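Local coordinates for protein beta-N-acetylhexosaminidase (Mycobacterium smegmatis, PDB 4YYF) that probably hydrolyses terminal non-reducing N-acetyl-D-hexosamine residues from N-acetyl-beta-D-hexosaminides, at residues K44-L49 against A329-L334; V51-A56 against G69-G74; Q120-E125 against I170-F175; P206-A211 against G250-P255. The protein carries 1 engineered substitution. All blocks are in the same frame, centred on the assembly; numbering follows the deposited sequence.

Interaction 1: residues K44-L49 against A329-L334; sequences KLAQLL and AVLDRL
L334 N donates to V330 O over 2.9 Å, one of the i to i-4 bonds of helix 327-340 that place V330, L331 and L334 within touch of residues 44-49. What meets across the contact is apolar, and L331 has the middle of it. Its CG stands anti to the carbonyl carbon (chi1 -70°), and from there the CD2 methyl reaches in among three residues. CD2 lies 3.6 Å from A46 N, in van der Waals contact with the backbone, and 3.7 Å from L49 CD1; L45 CB and A46 CB also touch it. This is packing on the outer layer of the TIM barrel of a family 3 glycoside hydrolase. Strand 49-52, the first of the barrel, pairs with strand 319-321, the last in the chain, and helix 327-340 follows that last strand and packs against the short helix 41-46 that leads into the first. A type I turn from A46 to L49 joins helix 41-46 to its strand and brings L49 round to the same side as L45. L45 and L334 slide past each other in opposite directions, with L45 CD1 3.7 Å and L45 CD2 4.1 Å from L334 CB, so both methyls of L45 rest on one carbon. The L49 side chain crosses L331 obliquely and forks: its CD1 also meets V330 CG1 at 4.2 Å, while its CD2 turns to L334 CD1. V308 of helix 304-314 touches both L49 and V330. A salt bridge from D332 OD1 to R42 NH1 ties the two helices as well.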
loop_
_atom_site.group_PDB
_atom_site.type_symbol
_atom_site.label_atom_id
_atom_site.label_comp_id
_atom_site.label_asym_id
_atom_site.label_seq_id
_atom_site.Cartn_x
_atom_site.Cartn_y
_atom_site.Cartn_z
ATOM N N LYS A 44 -18.725 -2.599 5.895
ATOM C CA LYS A 44 -17.678 -1.824 6.553
ATOM C C LYS A 44 -16.381 -2.597 6.503
ATOM O O LYS A 44 -15.336 -2.027 6.229
ATOM C CB LYS A 44 -18.013 -1.554 8.013
ATOM C CG LYS A 44 -19.188 -0.640 8.245
ATOM C CD LYS A 44 -19.343 -0.404 9.735
ATOM C CE LYS A 44 -20.327 0.711 10.027
ATOM N NZ LYS A 44 -20.317 1.053 11.485
ATOM N N LEU A 45 -16.449 -3.896 6.791
ATOM C CA LEU A 45 -15.252 -4.751 6.756
ATOM C C LEU A 45 -14.673 -4.879 5.351
ATOM O O LEU A 45 -13.441 -4.829 5.163
ATOM C CB LEU A 45 -15.541 -6.143 7.346
ATOM C CG LEU A 45 -15.867 -6.138 8.848
ATOM C CD1 LEU A 45 -16.421 -7.479 9.320
ATOM C CD2 LEU A 45 -14.615 -5.771 9.630
ATOM N N ALA A 46 -15.544 -5.020 4.352
ATOM C CA ALA A 46 -15.058 -5.164 2.978
ATOM C C ALA A 46 -14.347 -3.898 2.506
ATOM O O ALA A 46 -13.469 -3.948 1.640
ATOM C CB ALA A 46 -16.208 -5.541 2.022
ATOM N N GLN A 47 -14.710 -2.757 3.083
ATOM C CA GLN A 47 -14.073 -1.506 2.697
ATOM C C GLN A 47 -12.598 -1.449 3.128
ATOM O O GLN A 47 -11.824 -0.628 2.629
ATOM C CB GLN A 47 -14.875 -0.332 3.275
ATOM C CG GLN A 47 -14.362 1.027 2.878
ATOM C CD GLN A 47 -14.382 1.261 1.380
ATOM O OE1 GLN A 47 -13.463 1.904 0.835
ATOM N NE2 GLN A 47 -15.435 0.759 0.702
ATOM N N LEU A 48 -12.208 -2.337 4.039
ATOM C CA LEU A 48 -10.843 -2.361 4.563
ATOM C C LEU A 48 -9.923 -3.302 3.777
ATOM O O LEU A 48 -8.776 -3.527 4.181
ATOM C CB LEU A 48 -10.852 -2.800 6.034
ATOM C CG LEU A 48 -11.825 -2.042 6.934
ATOM C CD1 LEU A 48 -11.713 -2.488 8.393
ATOM C CD2 LEU A 48 -11.626 -0.529 6.803
ATOM N N LEU A 49 -10.432 -3.876 2.687
ATOM C CA LEU A 49 -9.692 -4.874 1.914
ATOM C C LEU A 49 -9.346 -4.347 0.527
ATOM O O LEU A 49 -10.158 -3.667 -0.104
ATOM C CB LEU A 49 -10.522 -6.161 1.759
ATOM C CG LEU A 49 -11.202 -6.725 3.013
ATOM C CD1 LEU A 49 -12.016 -7.961 2.662
ATOM C CD2 LEU A 49 -10.172 -7.031 4.097
ATOM N N ALA A 329 -14.338 -15.875 2.759
ATOM C CA ALA A 329 -13.800 -16.514 3.966
ATOM C C ALA A 329 -13.167 -15.483 4.898
ATOM O O ALA A 329 -13.251 -15.587 6.133
ATOM C CB ALA A 329 -12.789 -17.575 3.596
ATOM N N VAL A 330 -12.513 -14.493 4.305
ATOM C CA VAL A 330 -11.902 -13.427 5.089
ATOM C C VAL A 330 -12.971 -12.609 5.813
ATOM O O VAL A 330 -12.874 -12.367 7.013
ATOM C CB VAL A 330 -10.994 -12.525 4.216
ATOM C CG1 VAL A 330 -10.627 -11.239 4.961
ATOM C CG2 VAL A 330 -9.735 -13.285 3.816
ATOM N N LEU A 331 -14.001 -12.201 5.085
ATOM C CA LEU A 331 -15.093 -11.445 5.687
ATOM C C LEU A 331 -15.793 -12.244 6.787
ATOM O O LEU A 331 -16.164 -11.693 7.823
ATOM C CB LEU A 331 -16.088 -11.014 4.605
ATOM C CG LEU A 331 -15.541 -9.939 3.656
ATOM C CD1 LEU A 331 -16.516 -9.704 2.505
ATOM C CD2 LEU A 331 -15.268 -8.628 4.401
ATOM N N ASP A 332 -15.973 -13.544 6.563
ATOM C CA ASP A 332 -16.512 -14.426 7.600
ATOM C C ASP A 332 -15.671 -14.384 8.868
ATOM O O ASP A 332 -16.197 -14.311 9.979
ATOM C CB ASP A 332 -16.578 -15.876 7.101
ATOM C CG ASP A 332 -17.733 -16.117 6.162
ATOM O OD1 ASP A 332 -18.537 -15.188 5.953
ATOM O OD2 ASP A 332 -17.842 -17.244 5.636
ATOM N N ARG A 333 -14.358 -14.442 8.704
ATOM C CA ARG A 333 -13.470 -14.483 9.862
ATOM C C ARG A 333 -13.475 -13.132 10.584
ATOM O O ARG A 333 -13.376 -13.063 11.809
ATOM C CB ARG A 333 -12.045 -14.858 9.420
ATOM C CG ARG A 333 -11.011 -14.941 10.553
ATOM C CD ARG A 333 -11.310 -16.098 11.510
ATOM N NE ARG A 333 -10.343 -16.205 12.613
ATOM C CZ ARG A 333 -10.523 -15.690 13.828
ATOM N NH1 ARG A 333 -11.634 -15.023 14.110
ATOM N NH2 ARG A 333 -9.594 -15.841 14.769
ATOM N N LEU A 334 -13.598 -12.049 9.821
ATOM C CA LEU A 334 -13.582 -10.724 10.423
ATOM C C LEU A 334 -14.837 -10.468 11.255
ATOM O O LEU A 334 -14.759 -9.882 12.333
ATOM C CB LEU A 334 -13.390 -9.642 9.362
ATOM C CG LEU A 334 -11.997 -9.651 8.725
ATOM C CD1 LEU A 334 -11.870 -8.542 7.680
ATOM C CD2 LEU A 334 -10.938 -9.487 9.809
#

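Interaction 2: residues V51-A56 against G69-G74; sequences VGVTDA and GGIMIG
V51 and G52 pair in parallel with I71 and M72, joining strands 49-52 and 70-73 of the first beta-alpha-beta unit of the TIM barrel; helix 56-66 makes the crossover, and D55 is its N-cap, with OD1 accepting from D58 N. I71 can be followed outward from the backbone. Its CA makes a CH...O contact of 3.1 Å to V51 O, the same oxygen that accepts from M72 N at 2.8 Å, so two neighbouring donors share one carbonyl. I71 CB faces both V51 O and V53 CG1, 3.8 Å from the latter. Beyond CB the chain divides: CG2 comes to 3.7 Å from V53 CG1, the two side chains crossing at a slant, whereas CG1 stands between the backbone N and the carbonyl carbon (chi1 56°) and carries CD1 at the tip. The side chain touches V62 and V63 of the crossover helix, and also L87 and L99. V51 points to this same face of the sheet. M72, a selenomethionine, points to the other face. Its CB lies 4.0 Å from G52 CA, where the glycine has no side chain to stand beside it, and the extended chain then leads off to S102, D104 and F155. V51 N also donates to G70 O at 3.0 Å, and past the bridged pairs V53 N donates to M72 O at 3.2 Å.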
loop_
_atom_site.group_PDB
_atom_site.type_symbol
_atom_site.label_atom_id
_atom_site.label_comp_id
_atom_site.label_asym_id
_atom_site.label_seq_id
_atom_site.Cartn_x
_atom_site.Cartn_y
_atom_site.Cartn_z
ATOM N N VAL A 51 -7.904 -6.117 -3.076
ATOM C CA VAL A 51 -7.620 -7.443 -3.613
ATOM C C VAL A 51 -7.208 -7.405 -5.077
ATOM O O VAL A 51 -7.794 -6.679 -5.884
ATOM C CB VAL A 51 -8.822 -8.415 -3.424
ATOM C CG1 VAL A 51 -9.006 -8.742 -1.950
ATOM C CG2 VAL A 51 -10.110 -7.819 -4.019
ATOM N N GLY A 52 -6.189 -8.185 -5.411
ATOM C CA GLY A 52 -5.742 -8.300 -6.794
ATOM C C GLY A 52 -6.779 -9.016 -7.635
ATOM O O GLY A 52 -7.415 -9.965 -7.158
ATOM N N VAL A 53 -6.956 -8.556 -8.880
ATOM C CA VAL A 53 -7.927 -9.125 -9.813
ATOM C C VAL A 53 -7.228 -9.583 -11.093
ATOM O O VAL A 53 -6.218 -9.008 -11.470
ATOM C CB VAL A 53 -9.025 -8.108 -10.164
ATOM C CG1 VAL A 53 -9.796 -7.690 -8.905
ATOM C CG2 VAL A 53 -8.426 -6.881 -10.844
ATOM N N THR A 54 -7.753 -10.621 -11.750
ATOM C CA THR A 54 -7.107 -11.177 -12.945
ATOM C C THR A 54 -7.617 -10.555 -14.244
ATOM O O THR A 54 -6.918 -10.548 -15.265
ATOM C CB THR A 54 -7.299 -12.697 -13.049
ATOM O OG1 THR A 54 -8.696 -12.999 -12.953
ATOM C CG2 THR A 54 -6.542 -13.417 -11.950
ATOM N N ASP A 55 -8.845 -10.045 -14.204
ATOM C CA ASP A 55 -9.514 -9.554 -15.408
ATOM C C ASP A 55 -10.809 -8.863 -15.026
ATOM O O ASP A 55 -11.176 -8.818 -13.842
ATOM C CB ASP A 55 -9.809 -10.717 -16.361
ATOM C CG ASP A 55 -10.427 -11.904 -15.646
ATOM O OD1 ASP A 55 -11.536 -11.759 -15.105
ATOM O OD2 ASP A 55 -9.797 -12.982 -15.599
ATOM N N ALA A 56 -11.509 -8.343 -16.026
ATOM C CA ALA A 56 -12.747 -7.610 -15.791
ATOM C C ALA A 56 -13.792 -8.465 -15.062
ATOM O O ALA A 56 -14.438 -7.980 -14.147
ATOM C CB ALA A 56 -13.315 -7.064 -17.100
ATOM N N GLY A 69 -13.353 -2.579 -0.987
ATOM C CA GLY A 69 -13.051 -1.168 -1.161
ATOM C C GLY A 69 -12.066 -0.921 -2.286
ATOM O O GLY A 69 -12.069 0.142 -2.913
ATOM N N GLY A 70 -11.209 -1.899 -2.551
ATOM C CA GLY A 70 -10.184 -1.685 -3.556
ATOM C C GLY A 70 -9.861 -2.927 -4.345
ATOM O O GLY A 70 -9.989 -4.047 -3.850
ATOM N N ILE A 71 -9.455 -2.726 -5.597
ATOM C CA ILE A 71 -8.905 -3.804 -6.405
ATOM C C ILE A 71 -7.501 -3.414 -6.839
ATOM O O ILE A 71 -7.206 -2.229 -7.001
ATOM C CB ILE A 71 -9.778 -4.113 -7.641
ATOM C CG1 ILE A 71 -9.984 -2.854 -8.482
ATOM C CG2 ILE A 71 -11.120 -4.734 -7.198
ATOM C CD1 ILE A 71 -10.661 -3.124 -9.842
HETATM N N MSE A 72 -6.628 -4.403 -7.008
HETATM C CA MSE A 72 -5.265 -4.113 -7.413
HETATM C C MSE A 72 -4.966 -4.709 -8.787
HETATM O O MSE A 72 -5.342 -5.843 -9.087
HETATM C CB MSE A 72 -4.247 -4.644 -6.404
HETATM C CG MSE A 72 -2.830 -4.227 -6.769
HETATM SE SE MSE A 72 -1.500 -4.981 -5.590
HETATM C CE MSE A 72 0.082 -4.079 -6.290
ATOM N N ILE A 73 -4.279 -3.924 -9.606
ATOM C CA ILE A 73 -3.821 -4.356 -10.911
ATOM C C ILE A 73 -2.383 -4.834 -10.736
ATOM O O ILE A 73 -1.551 -4.113 -10.189
ATOM C CB ILE A 73 -3.809 -3.174 -11.895
ATOM C CG1 ILE A 73 -5.188 -2.501 -11.967
ATOM C CG2 ILE A 73 -3.343 -3.610 -13.269
ATOM C CD1 ILE A 73 -6.317 -3.415 -12.401
ATOM N N GLY A 74 -2.068 -6.036 -11.212
ATOM C CA GLY A 74 -0.709 -6.537 -11.102
ATOM C C GLY A 74 -0.246 -7.220 -12.362
ATOM O O GLY A 74 -0.931 -7.167 -13.387
#

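Interaction 3: residues Q120-E125 against I170-F175; sequences QPSARE and IGDRSF. With ACT (acetate ion), chain D.
The N-terminal turn of helix 123-129 packs through S122, A123 and R124 against D172-F175, in the loop after strand 153-154 of the TIM barrel; beyond this contact R173 of the same loop reaches a bound acetate, consistent with a place at the substrate pocket. S122 is the N-cap, its OG accepting from E125 N. Water 1 links that hydroxyl to D172, donating to D172 OD2 over 2.6 Å, while D172 OD1 forms a salt bridge with R109. The direct bond across the contact is R124 N to D172 O, 3.1 Å long, the donor tilted 28° from the carbonyl plane. Next to it A123 CB stands over the centre of the F175 ring, 3.5 Å from the centroid and only 5° off the normal, a CH-pi contact. The R124 side chain crosses D172 at about a right angle without pairing with it: R124 NH1 is 6.1 Å from D172 OD2, and the guanidinium and carboxylate planes are 75° apart. Instead one guanidinium face lies against G171 O and D172 CA. R124 NH2 donates to A164 O, and water 2, in the guanidinium plane, accepts from R124 NE at 2.9 Å and donates to S174 O. Water 2 and A164 O thus each take a hydrogen bond from the R124 guanidinium. On the far side of the loop R173 NH2 makes a salt bridge to E106, and two nitrogens converge on one acetate oxygen: R173 NH1 donates to OXT at 2.8 Å, and R173 NH2 more weakly at 3.3 Å.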
loop_
_atom_site.group_PDB
_atom_site.type_symbol
_atom_site.label_atom_id
_atom_site.label_comp_id
_atom_site.label_asym_id
_atom_site.label_seq_id
_atom_site.Cartn_x
_atom_site.Cartn_y
_atom_site.Cartn_z
ATOM N N GLN A 120 9.945 3.789 -17.718
ATOM C CA GLN A 120 10.658 4.837 -17.004
ATOM C C GLN A 120 11.887 4.169 -16.412
ATOM O O GLN A 120 11.826 2.994 -16.034
ATOM C CB GLN A 120 9.762 5.378 -15.891
ATOM C CG GLN A 120 10.387 6.415 -14.962
ATOM C CD GLN A 120 9.748 6.384 -13.596
ATOM O OE1 GLN A 120 8.665 6.944 -13.388
ATOM N NE2 GLN A 120 10.399 5.704 -12.658
ATOM N N PRO A 121 13.017 4.897 -16.338
ATOM C CA PRO A 121 14.175 4.345 -15.621
ATOM C C PRO A 121 13.832 4.003 -14.165
ATOM O O PRO A 121 12.873 4.529 -13.600
ATOM C CB PRO A 121 15.192 5.493 -15.670
ATOM C CG PRO A 121 14.837 6.241 -16.922
ATOM C CD PRO A 121 13.331 6.179 -16.998
ATOM N N SER A 122 14.610 3.114 -13.563
ATOM C CA SER A 122 14.428 2.769 -12.158
ATOM C C SER A 122 14.613 4.008 -11.287
ATOM O O SER A 122 15.207 4.999 -11.724
ATOM C CB SER A 122 15.481 1.749 -11.755
ATOM O OG SER A 122 16.761 2.356 -11.803
ATOM N N ALA A 123 14.127 3.932 -10.050
ATOM C CA ALA A 123 14.283 5.012 -9.071
ATOM C C ALA A 123 15.745 5.403 -8.923
ATOM O O ALA A 123 16.086 6.583 -8.826
ATOM C CB ALA A 123 13.732 4.565 -7.714
ATOM N N ARG A 124 16.613 4.402 -8.867
ATOM C CA ARG A 124 18.036 4.656 -8.690
ATOM C C ARG A 124 18.639 5.403 -9.884
ATOM O O ARG A 124 19.439 6.331 -9.717
ATOM C CB ARG A 124 18.778 3.337 -8.469
ATOM C CG ARG A 124 20.287 3.491 -8.434
ATOM C CD ARG A 124 20.942 2.163 -8.157
ATOM N NE ARG A 124 20.759 1.754 -6.766
ATOM C CZ ARG A 124 21.079 0.551 -6.298
ATOM N NH1 ARG A 124 21.561 -0.369 -7.117
ATOM N NH2 ARG A 124 20.902 0.268 -5.015
ATOM N N GLU A 125 18.254 4.997 -11.088
ATOM C CA GLU A 125 18.746 5.658 -12.291
ATOM C C GLU A 125 18.211 7.095 -12.392
ATOM O O GLU A 125 18.908 8.003 -12.847
ATOM C CB GLU A 125 18.390 4.835 -13.535
ATOM C CG GLU A 125 19.047 5.312 -14.833
ATOM C CD GLU A 125 20.551 5.002 -14.927
ATOM O OE1 GLU A 125 21.193 4.694 -13.893
ATOM O OE2 GLU A 125 21.098 5.074 -16.055
ATOM N N ILE A 170 14.897 -4.909 -3.104
ATOM C CA ILE A 170 14.736 -3.463 -3.218
ATOM C C ILE A 170 15.679 -2.979 -4.319
ATOM O O ILE A 170 15.229 -2.647 -5.417
ATOM C CB ILE A 170 15.000 -2.738 -1.878
ATOM C CG1 ILE A 170 14.065 -3.280 -0.794
ATOM C CG2 ILE A 170 14.776 -1.242 -2.031
ATOM C CD1 ILE A 170 12.587 -3.233 -1.190
ATOM N N GLY A 171 16.984 -2.971 -4.044
ATOM C CA GLY A 171 17.964 -2.667 -5.080
ATOM C C GLY A 171 17.666 -1.368 -5.816
ATOM O O GLY A 171 17.429 -0.341 -5.179
ATOM N N ASP A 172 17.646 -1.404 -7.150
ATOM C CA ASP A 172 17.439 -0.171 -7.926
ATOM C C ASP A 172 16.042 0.454 -7.791
ATOM O O ASP A 172 15.758 1.510 -8.387
ATOM C CB ASP A 172 17.846 -0.349 -9.404
ATOM C CG ASP A 172 16.934 -1.297 -10.178
ATOM O OD1 ASP A 172 15.854 -1.683 -9.678
ATOM O OD2 ASP A 172 17.306 -1.641 -11.324
ATOM N N ARG A 173 15.172 -0.176 -7.003
ATOM C CA ARG A 173 13.874 0.420 -6.696
ATOM C C ARG A 173 14.020 1.544 -5.673
ATOM O O ARG A 173 13.079 2.297 -5.425
ATOM C CB ARG A 173 12.908 -0.633 -6.147
ATOM C CG ARG A 173 12.560 -1.751 -7.114
ATOM C CD ARG A 173 11.865 -2.883 -6.352
ATOM N NE ARG A 173 10.558 -2.481 -5.819
ATOM C CZ ARG A 173 9.897 -3.148 -4.879
ATOM N NH1 ARG A 173 10.435 -4.231 -4.338
ATOM N NH2 ARG A 173 8.699 -2.734 -4.480
ATOM N N SER A 174 15.196 1.644 -5.068
ATOM C CA SER A 174 15.467 2.696 -4.085
ATOM C C SER A 174 16.134 3.899 -4.730
ATOM O O SER A 174 17.006 3.744 -5.582
ATOM C CB SER A 174 16.377 2.169 -2.973
ATOM O OG SER A 174 17.012 3.250 -2.299
ATOM N N PHE A 175 15.741 5.097 -4.307
ATOM C CA PHE A 175 16.335 6.321 -4.844
ATOM C C PHE A 175 17.761 6.570 -4.354
ATOM O O PHE A 175 18.446 7.430 -4.888
ATOM C CB PHE A 175 15.456 7.548 -4.539
ATOM C CG PHE A 175 14.214 7.630 -5.384
ATOM C CD1 PHE A 175 14.277 8.127 -6.685
ATOM C CD2 PHE A 175 12.999 7.188 -4.896
ATOM C CE1 PHE A 175 13.136 8.201 -7.468
ATOM C CE2 PHE A 175 11.857 7.253 -5.671
ATOM C CZ PHE A 175 11.928 7.755 -6.974
HETATM C C ACT D . 8.117 -5.685 -1.538
HETATM O O ACT D . 6.904 -5.992 -1.448
HETATM O OXT ACT D . 8.548 -5.499 -2.695
HETATM C CH3 ACT D . 9.011 -5.563 -0.342
HETATM O O HOH W 1 18.820 0.110 -12.544
HETATM O O HOH W 2 19.710 3.111 -4.480
#

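Interaction 4: residues P206-A211 against G250-P255; sequences PGHGHA and GHMQVP
M252, a selenomethionine, packs against one face of the H208 imidazole, joining two loops that leave the barrel after strands 199-205 and 246-249. Residues 206-209 are the PGHG of the KHFPGHG motif of family 3 N-acetylglucosaminidases; in those relatives the loop continues to a His-Asp pair that probably serves as acid/base, so the contact probably lies beside the active site, in the loop that leads to that pair. H208 CG is anti to the backbone N (chi1 -156°), and one face of its imidazole is turned to M252. M252 CG sits over that face, 4.0 Å from the ring centroid and displaced toward the rim, as a CH-pi contact. The selenium approaches the ring at a slant, 47° off the normal, a Met-aromatic contact in which H208 CD2 is 3.5 Å from SE. The ring's polar end is engaged elsewhere, H208 NE2 being hydrogen-bonded to S215 OG. A type I turn from H208 to A211 folds the chain back and places A211 CB 4.0 Å from M252 CG, the same carbon that lies over the H208 ring. P206, which follows a cis peptide bond, runs antiparallel to the side chains of M252 and V254, its CG meeting V254 CG2 at 3.7 Å. L228 of helix 225-229 touches both P206 and V254. The M252 chain, bent at chi2 and at chi3 (40°), turns its terminal methyl away from the imidazole: CE ends 3.6 Å from P206 CD and equally 3.6 Å from G207 O.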
loop_
_atom_site.group_PDB
_atom_site.type_symbol
_atom_site.label_atom_id
_atom_site.label_comp_id
_atom_site.label_asym_id
_atom_site.label_seq_id
_atom_site.Cartn_x
_atom_site.Cartn_y
_atom_site.Cartn_z
ATOM N N PRO A 206 8.817 -0.007 8.526
ATOM C CA PRO A 206 9.771 1.081 8.791
ATOM C C PRO A 206 11.096 0.965 8.032
ATOM O O PRO A 206 12.088 1.580 8.439
ATOM C CB PRO A 206 10.044 0.925 10.282
ATOM C CG PRO A 206 9.975 -0.579 10.492
ATOM C CD PRO A 206 8.813 -1.001 9.613
ATOM N N GLY A 207 11.130 0.179 6.960
ATOM C CA GLY A 207 12.320 0.142 6.119
ATOM C C GLY A 207 12.781 -1.242 5.700
ATOM O O GLY A 207 13.238 -2.029 6.532
ATOM N N HIS A 208 12.692 -1.527 4.401
ATOM C CA HIS A 208 13.082 -2.844 3.856
ATOM C C HIS A 208 14.485 -2.772 3.253
ATOM O O HIS A 208 15.081 -3.797 2.895
ATOM C CB HIS A 208 12.078 -3.275 2.769
ATOM C CG HIS A 208 12.007 -4.747 2.536
ATOM N ND1 HIS A 208 13.123 -5.530 2.249
ATOM C CD2 HIS A 208 10.961 -5.610 2.526
ATOM C CE1 HIS A 208 12.761 -6.777 2.092
ATOM N NE2 HIS A 208 11.443 -6.862 2.256
ATOM N N GLY A 209 15.019 -1.556 3.141
ATOM C CA GLY A 209 16.267 -1.332 2.426
ATOM C C GLY A 209 17.471 -2.097 2.953
ATOM O O GLY A 209 18.349 -2.474 2.180
ATOM N N HIS A 210 17.529 -2.323 4.261
ATOM C CA HIS A 210 18.676 -3.037 4.836
ATOM C C HIS A 210 18.257 -4.378 5.449
ATOM O O HIS A 210 18.963 -4.923 6.291
ATOM C CB HIS A 210 19.395 -2.171 5.884
ATOM C CG HIS A 210 19.897 -0.863 5.349
ATOM N ND1 HIS A 210 19.204 0.318 5.491
ATOM C CD2 HIS A 210 21.032 -0.554 4.671
ATOM C CE1 HIS A 210 19.890 1.304 4.930
ATOM N NE2 HIS A 210 20.998 0.796 4.424
ATOM N N ALA A 211 17.108 -4.902 5.031
ATOM C CA ALA A 211 16.617 -6.184 5.559
ATOM C C ALA A 211 17.510 -7.347 5.114
ATOM O O ALA A 211 18.238 -7.230 4.131
ATOM C CB ALA A 211 15.181 -6.423 5.132
ATOM N N GLY A 250 5.766 -3.002 5.668
ATOM C CA GLY A 250 6.277 -4.245 5.111
ATOM C C GLY A 250 6.276 -5.378 6.129
ATOM O O GLY A 250 5.834 -5.197 7.263
ATOM N N HIS A 251 6.782 -6.545 5.733
ATOM C CA HIS A 251 6.689 -7.742 6.565
ATOM C C HIS A 251 7.977 -8.045 7.337
ATOM O O HIS A 251 8.098 -9.116 7.946
ATOM C CB HIS A 251 6.326 -8.980 5.712
ATOM C CG HIS A 251 5.071 -8.822 4.899
ATOM N ND1 HIS A 251 3.939 -8.202 5.379
ATOM C CD2 HIS A 251 4.783 -9.217 3.634
ATOM C CE1 HIS A 251 3.002 -8.217 4.442
ATOM N NE2 HIS A 251 3.487 -8.829 3.377
HETATM N N MSE A 252 8.944 -7.132 7.313
HETATM C CA MSE A 252 10.216 -7.401 7.994
HETATM C C MSE A 252 9.993 -7.518 9.494
HETATM O O MSE A 252 9.091 -6.880 10.041
HETATM C CB MSE A 252 11.212 -6.265 7.760
HETATM C CG MSE A 252 11.409 -5.839 6.314
HETATM SE SE MSE A 252 10.113 -4.507 5.693
HETATM C CE MSE A 252 10.000 -3.398 7.267
ATOM N N GLN A 253 10.815 -8.329 10.153
ATOM C CA GLN A 253 10.878 -8.339 11.609
ATOM C C GLN A 253 11.895 -7.284 12.039
ATOM O O GLN A 253 12.992 -7.217 11.475
ATOM C CB GLN A 253 11.317 -9.717 12.107
ATOM C CG GLN A 253 10.343 -10.825 11.729
ATOM C CD GLN A 253 10.967 -12.202 11.782
ATOM O OE1 GLN A 253 11.432 -12.641 12.831
ATOM N NE2 GLN A 253 10.990 -12.890 10.638
ATOM N N VAL A 254 11.534 -6.463 13.022
ATOM C CA VAL A 254 12.413 -5.379 13.473
ATOM C C VAL A 254 12.840 -5.577 14.928
ATOM O O VAL A 254 12.007 -5.471 15.826
ATOM C CB VAL A 254 11.695 -4.005 13.368
ATOM C CG1 VAL A 254 12.640 -2.858 13.755
ATOM C CG2 VAL A 254 11.099 -3.791 11.977
ATOM N N PRO A 255 14.142 -5.848 15.170
ATOM C CA PRO A 255 14.632 -5.986 16.551
ATOM C C PRO A 255 14.426 -4.689 17.327
ATOM O O PRO A 255 14.687 -3.615 16.786
ATOM C CB PRO A 255 16.136 -6.260 16.377
ATOM C CG PRO A 255 16.285 -6.737 14.947
ATOM C CD PRO A 255 15.226 -5.993 14.181
#

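How the interactions relate
Interactions 1, 2 and 4 of this TIM barrel are buried, whereas interaction 3 is partly open to solvent. Helix 41-46 of interaction 1 runs on into strand 49-52 of interaction 2, and the two touch where A46 O lies 3.0 Å from G69 N, a probable hydrogen bond. Interaction 1 is aliphatic packing between helices and the start of the first strand, interaction 2 backbone pairing within the sheet. Interactions 3 and 4 use loops after barrel strands; I170 CG1 and H208 O are 3.9 Å apart, and R173 and H208 both approach the same acetate ion. Interaction 3 mixes a backbone bond, CH-pi contact and waters, its salt bridges lying outside; selenium, proline and imidazole packing fills interaction 4.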